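Local coordinates for protein probable glutathione S-transferase 5 (Caenorhabditis elegans, PDB 1ZL9) that conjugates reduced glutathione to a wide range of hydrophobic electrophiles, as a sigma-class transferase that may also help to detoxify reactive oxygen species during bacterial infection, at residues N80-W85 and G152-W157; A88-L93 and T156-A161. All coordinates share one frame; numbering follows the deposited sequence.

Contact 1: residues N80-W85 and G152-W157; sequences NGKTAW and GDSLTW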
# COMPACT_ATOMS: atom_id res chain seq x y z
N ASN A 80 -5.22 14.77 1.91
CA ASN A 80 -4.09 13.88 1.67
C ASN A 80 -2.72 14.50 2.00
O ASN A 80 -1.73 13.87 1.80
CB ASN A 80 -4.07 13.37 0.20
CG ASN A 80 -3.14 12.13 0.00
OD1 ASN A 80 -3.24 11.20 0.75
ND2 ASN A 80 -2.30 12.12 -1.08
N GLY A 81 -2.68 15.73 2.52
CA GLY A 81 -1.47 16.48 2.65
C GLY A 81 -1.60 17.80 1.89
O GLY A 81 -2.25 17.86 0.83
N LYS A 82 -0.99 18.84 2.44
CA LYS A 82 -1.09 20.21 1.88
C LYS A 82 0.01 20.49 0.85
O LYS A 82 -0.03 21.53 0.19
CB LYS A 82 -0.96 21.26 2.95
CG LYS A 82 -2.01 21.19 4.10
CD LYS A 82 -1.33 21.43 5.49
CE LYS A 82 -1.36 22.87 6.10
NZ LYS A 82 -1.58 22.88 7.62
N THR A 83 1.00 19.63 0.74
CA THR A 83 2.10 19.78 -0.22
C THR A 83 2.42 18.38 -0.71
O THR A 83 2.00 17.41 -0.09
CB THR A 83 3.39 20.36 0.41
OG1 THR A 83 3.95 19.45 1.34
CG2 THR A 83 3.13 21.60 1.24
N ALA A 84 3.10 18.29 -1.83
CA ALA A 84 3.51 16.99 -2.37
C ALA A 84 4.31 16.19 -1.37
O ALA A 84 4.16 14.98 -1.30
CB ALA A 84 4.29 17.17 -3.68
N TRP A 85 5.13 16.85 -0.54
CA TRP A 85 5.92 16.14 0.45
C TRP A 85 5.02 15.59 1.61
O TRP A 85 5.22 14.51 2.09
CB TRP A 85 7.03 17.06 1.00
CG TRP A 85 8.02 16.35 1.83
CD1 TRP A 85 8.19 16.48 3.18
CD2 TRP A 85 8.97 15.36 1.42
NE1 TRP A 85 9.17 15.64 3.61
CE2 TRP A 85 9.69 14.97 2.55
CE3 TRP A 85 9.32 14.81 0.20
CZ2 TRP A 85 10.69 14.02 2.51
CZ3 TRP A 85 10.35 13.89 0.16
CH2 TRP A 85 11.00 13.50 1.31
N GLY A 152 1.98 17.16 9.38
CA GLY A 152 1.80 18.62 9.26
C GLY A 152 0.88 19.24 10.30
O GLY A 152 0.75 18.77 11.44
N ASP A 153 0.22 20.34 9.91
CA ASP A 153 -0.54 21.15 10.89
C ASP A 153 -2.05 21.01 10.82
O ASP A 153 -2.74 21.75 11.46
CB ASP A 153 -0.23 22.64 10.69
CG ASP A 153 1.11 22.98 11.12
OD1 ASP A 153 1.59 24.07 10.67
OD2 ASP A 153 1.79 22.25 11.93
N SER A 154 -2.57 20.07 10.04
CA SER A 154 -3.98 19.91 9.88
C SER A 154 -4.32 18.45 9.51
O SER A 154 -3.44 17.64 9.24
CB SER A 154 -4.52 20.90 8.80
OG SER A 154 -3.80 20.70 7.60
N LEU A 155 -5.59 18.17 9.56
CA LEU A 155 -6.13 16.83 9.41
C LEU A 155 -5.74 16.24 8.09
O LEU A 155 -5.86 16.88 7.04
CB LEU A 155 -7.65 16.90 9.51
CG LEU A 155 -8.38 15.57 9.39
CD1 LEU A 155 -8.15 14.82 10.66
CD2 LEU A 155 -9.85 15.82 9.18
N THR A 156 -5.30 14.98 8.12
CA THR A 156 -5.22 14.16 6.92
C THR A 156 -5.96 12.84 7.18
O THR A 156 -6.30 12.51 8.33
CB THR A 156 -3.80 13.85 6.49
OG1 THR A 156 -3.09 13.15 7.51
CG2 THR A 156 -3.03 15.09 6.20
N TRP A 157 -6.21 12.09 6.12
CA TRP A 157 -6.96 10.82 6.27
C TRP A 157 -6.26 9.79 7.15
O TRP A 157 -6.92 8.93 7.74
CB TRP A 157 -7.31 10.27 4.89
CG TRP A 157 -6.23 9.69 4.07
CD1 TRP A 157 -5.52 10.30 3.11
CD2 TRP A 157 -5.80 8.31 4.06
NE1 TRP A 157 -4.63 9.42 2.54
CE2 TRP A 157 -4.79 8.18 3.10
CE3 TRP A 157 -6.18 7.18 4.79
CZ2 TRP A 157 -4.21 6.95 2.77
CZ3 TRP A 157 -5.57 6.00 4.52
CH2 TRP A 157 -4.60 5.87 3.49
O HOH W 1 1.10 21.54 7.31
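N80 lays its carboxamide alongside the indole edge of W157, the two planes only 14° apart, so that its carbonyl oxygen meets the ring N-H in the plane of the ring. W157 NE1 gives a hydrogen bond of 2.9 Å to N80 OD1; the donor lies in the carbonyl plane, though the hydrogen bond is bent, with an N-H...O angle of 142°. A chi1 of -164° puts CG of N80 anti to the backbone N, and the second torsion then turns OD1 to the indole N-H, although CB leaves the backbone pointing away. Asparagine suits the place because its other half, ND2, donates to E87 on the following helix, so both ends of the buried amide are used.

Next to it, the methyl CG2 of T156 packs against the backbone of G81, 3.8 Å from G81 N. At the positive phi of G81 the backbone turns through a conformation in which a beta carbon would crowd the carbonyl oxygen of N80, and glycine, which has none, suits it. On the solvent-exposed side K82 sends a long, bent chain over S154: K82 CD lies 3.3 Å from S154 OG, and K82 NZ hydrogen-bonds to S154 OG at 3.1 Å. A water accepts from D153 N and, weakly, from K82 NZ. The carboxylate of D153 stays beyond salt-bridge range, K82 NZ to D153 OD1 being 4.6 Å, so any attraction is probably modest.

T83 caps helix 84-112 through E86 N, and T156 precedes helix 157-171. The indole of W157 also packs against helices 66-76 and 16-25, while R75 of the second subunit touches N80.

Contact 2: residues A88-L93 and T156-A161; sequences AQVNSL and TWIDLA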
# COMPACT_ATOMS: atom_id res chain seq x y z
N ALA A 88 3.26 12.44 0.38
CA ALA A 88 4.19 11.31 0.42
C ALA A 88 4.34 10.78 1.83
O ALA A 88 4.39 9.57 2.03
CB ALA A 88 5.57 11.69 -0.13
N GLN A 89 4.48 11.68 2.79
CA GLN A 89 4.61 11.26 4.19
C GLN A 89 3.33 10.56 4.72
O GLN A 89 3.38 9.54 5.42
CB GLN A 89 4.95 12.46 5.05
CG GLN A 89 6.38 12.99 4.93
CD GLN A 89 7.51 11.97 5.13
OE1 GLN A 89 7.34 10.91 5.78
NE2 GLN A 89 8.68 12.29 4.56
N VAL A 90 2.17 11.14 4.42
CA VAL A 90 0.92 10.45 4.68
C VAL A 90 0.97 9.02 4.06
O VAL A 90 0.60 8.08 4.70
CB VAL A 90 -0.34 11.22 4.15
CG1 VAL A 90 -1.59 10.38 4.33
CG2 VAL A 90 -0.57 12.44 4.88
N ASN A 91 1.40 8.90 2.80
CA ASN A 91 1.54 7.65 2.11
C ASN A 91 2.51 6.71 2.87
O ASN A 91 2.24 5.53 3.02
CB ASN A 91 1.99 7.90 0.68
CG ASN A 91 1.85 6.68 -0.23
OD1 ASN A 91 1.56 5.56 0.18
ND2 ASN A 91 1.95 6.95 -1.51
N SER A 92 3.63 7.25 3.35
CA SER A 92 4.64 6.45 4.00
C SER A 92 4.03 5.85 5.31
O SER A 92 4.13 4.69 5.59
CB SER A 92 5.85 7.36 4.28
OG SER A 92 6.88 6.64 4.91
N LEU A 93 3.37 6.67 6.09
CA LEU A 93 2.80 6.18 7.37
C LEU A 93 1.67 5.20 7.14
O LEU A 93 1.48 4.27 7.92
CB LEU A 93 2.24 7.35 8.15
CG LEU A 93 2.39 7.41 9.67
CD1 LEU A 93 1.34 8.30 10.37
CD2 LEU A 93 2.82 6.20 10.44
N THR A 156 -5.30 14.98 8.12
CA THR A 156 -5.22 14.16 6.92
C THR A 156 -5.96 12.84 7.18
O THR A 156 -6.30 12.51 8.33
CB THR A 156 -3.80 13.85 6.49
OG1 THR A 156 -3.09 13.15 7.51
CG2 THR A 156 -3.03 15.09 6.20
N TRP A 157 -6.21 12.09 6.12
CA TRP A 157 -6.96 10.82 6.27
C TRP A 157 -6.26 9.79 7.15
O TRP A 157 -6.92 8.93 7.74
CB TRP A 157 -7.31 10.27 4.89
CG TRP A 157 -6.23 9.69 4.07
CD1 TRP A 157 -5.52 10.30 3.11
CD2 TRP A 157 -5.80 8.31 4.06
NE1 TRP A 157 -4.63 9.42 2.54
CE2 TRP A 157 -4.79 8.18 3.10
CE3 TRP A 157 -6.18 7.18 4.79
CZ2 TRP A 157 -4.21 6.95 2.77
CZ3 TRP A 157 -5.57 6.00 4.52
CH2 TRP A 157 -4.60 5.87 3.49
N ILE A 158 -4.93 9.86 7.28
CA ILE A 158 -4.26 8.90 8.14
C ILE A 158 -4.59 9.20 9.59
O ILE A 158 -4.66 8.28 10.38
CB ILE A 158 -2.73 8.77 7.81
CG1 ILE A 158 -2.12 7.53 8.51
CG2 ILE A 158 -1.93 10.05 8.22
CD1 ILE A 158 -2.65 6.18 8.08
N ASP A 159 -4.85 10.48 9.93
CA ASP A 159 -5.38 10.81 11.27
C ASP A 159 -6.72 10.07 11.52
O ASP A 159 -6.97 9.56 12.60
CB ASP A 159 -5.64 12.27 11.39
CG ASP A 159 -4.39 13.11 11.46
OD1 ASP A 159 -3.47 12.85 12.31
OD2 ASP A 159 -4.31 14.11 10.72
N LEU A 160 -7.60 10.10 10.52
CA LEU A 160 -8.89 9.46 10.66
C LEU A 160 -8.73 7.97 10.88
O LEU A 160 -9.41 7.40 11.76
CB LEU A 160 -9.80 9.69 9.41
CG LEU A 160 -10.19 11.16 9.23
CD1 LEU A 160 -10.82 11.40 7.88
CD2 LEU A 160 -11.15 11.71 10.23
N ALA A 161 -7.89 7.34 10.08
CA ALA A 161 -7.69 5.89 10.16
C ALA A 161 -7.05 5.50 11.50
O ALA A 161 -7.52 4.56 12.19
CB ALA A 161 -6.90 5.31 8.95
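V90 and I158 bring the two helices together, their CA atoms 6.4 Å apart where the early turns of helix 84-112 run beside the first turn of helix 157-171. The local axes approach to 10.3 Å and point nearly the same way, 25° apart, a separation bridged by V90, L93 and I158 together with T156 and the indole of W157, with no hydrogen bond across.

V90 divides its two methyls between neighbours. CG1, anti to the backbone N (chi1 174°), reaches both the indole of W157 and I158, with V90 CG1 3.9 Å from I158 CG2. Toward the indole the same methyl makes an off-centre CH-pi contact, V90 CG1 standing 4.1 Å from the centroid of the five-membered ring and 30° off its normal. The other methyl turns to T156, V90 CG2 lying 3.7 Å from T156 OG1 and also touching T156 CB and CG2. A beta-branched valine therefore fits three residues from one position. One turn further on, L93 crosses I158 at about a right angle, L93 CD1 meeting I158 CG1 at 4.0 Å, and its side chain also packs against F134, L138 and F141 of helix 119-145.

Helix 157-171 starts with T156 at the N-cap, whose backbone N donates an almost straight bond of 2.9 Å to D159 OD2. D159 OD1 is held by L150 N, which fixes the carboxylate at both oxygens. This backbone-to-aspartate bond is one half of a capping box, consistent with the Ser/Thr-X-X-Asp N-capping signature of this core helix in the all-helical C-terminal domain of glutathione transferases.

From the N terminus the chain first builds the thioredoxin-like domain, ending with helix 66-76, and then passes through 80-85 into helix 84-112. Contact 1 closes a long, largely helical loop, returning after helix 119-145 to join the interdomain linker to the turn at 152-157. Contact 2 starts and ends slightly later, so the two closures are staggered and overlap, sharing T156 and W157. They merge into one patch, their centres 8 Å apart, with N80 O 3.6 Å from V90 CG2. Contact 1 ties linker to loop at the partly buried end; contact 2 continues inward, joining helices 84-112 and 157-171.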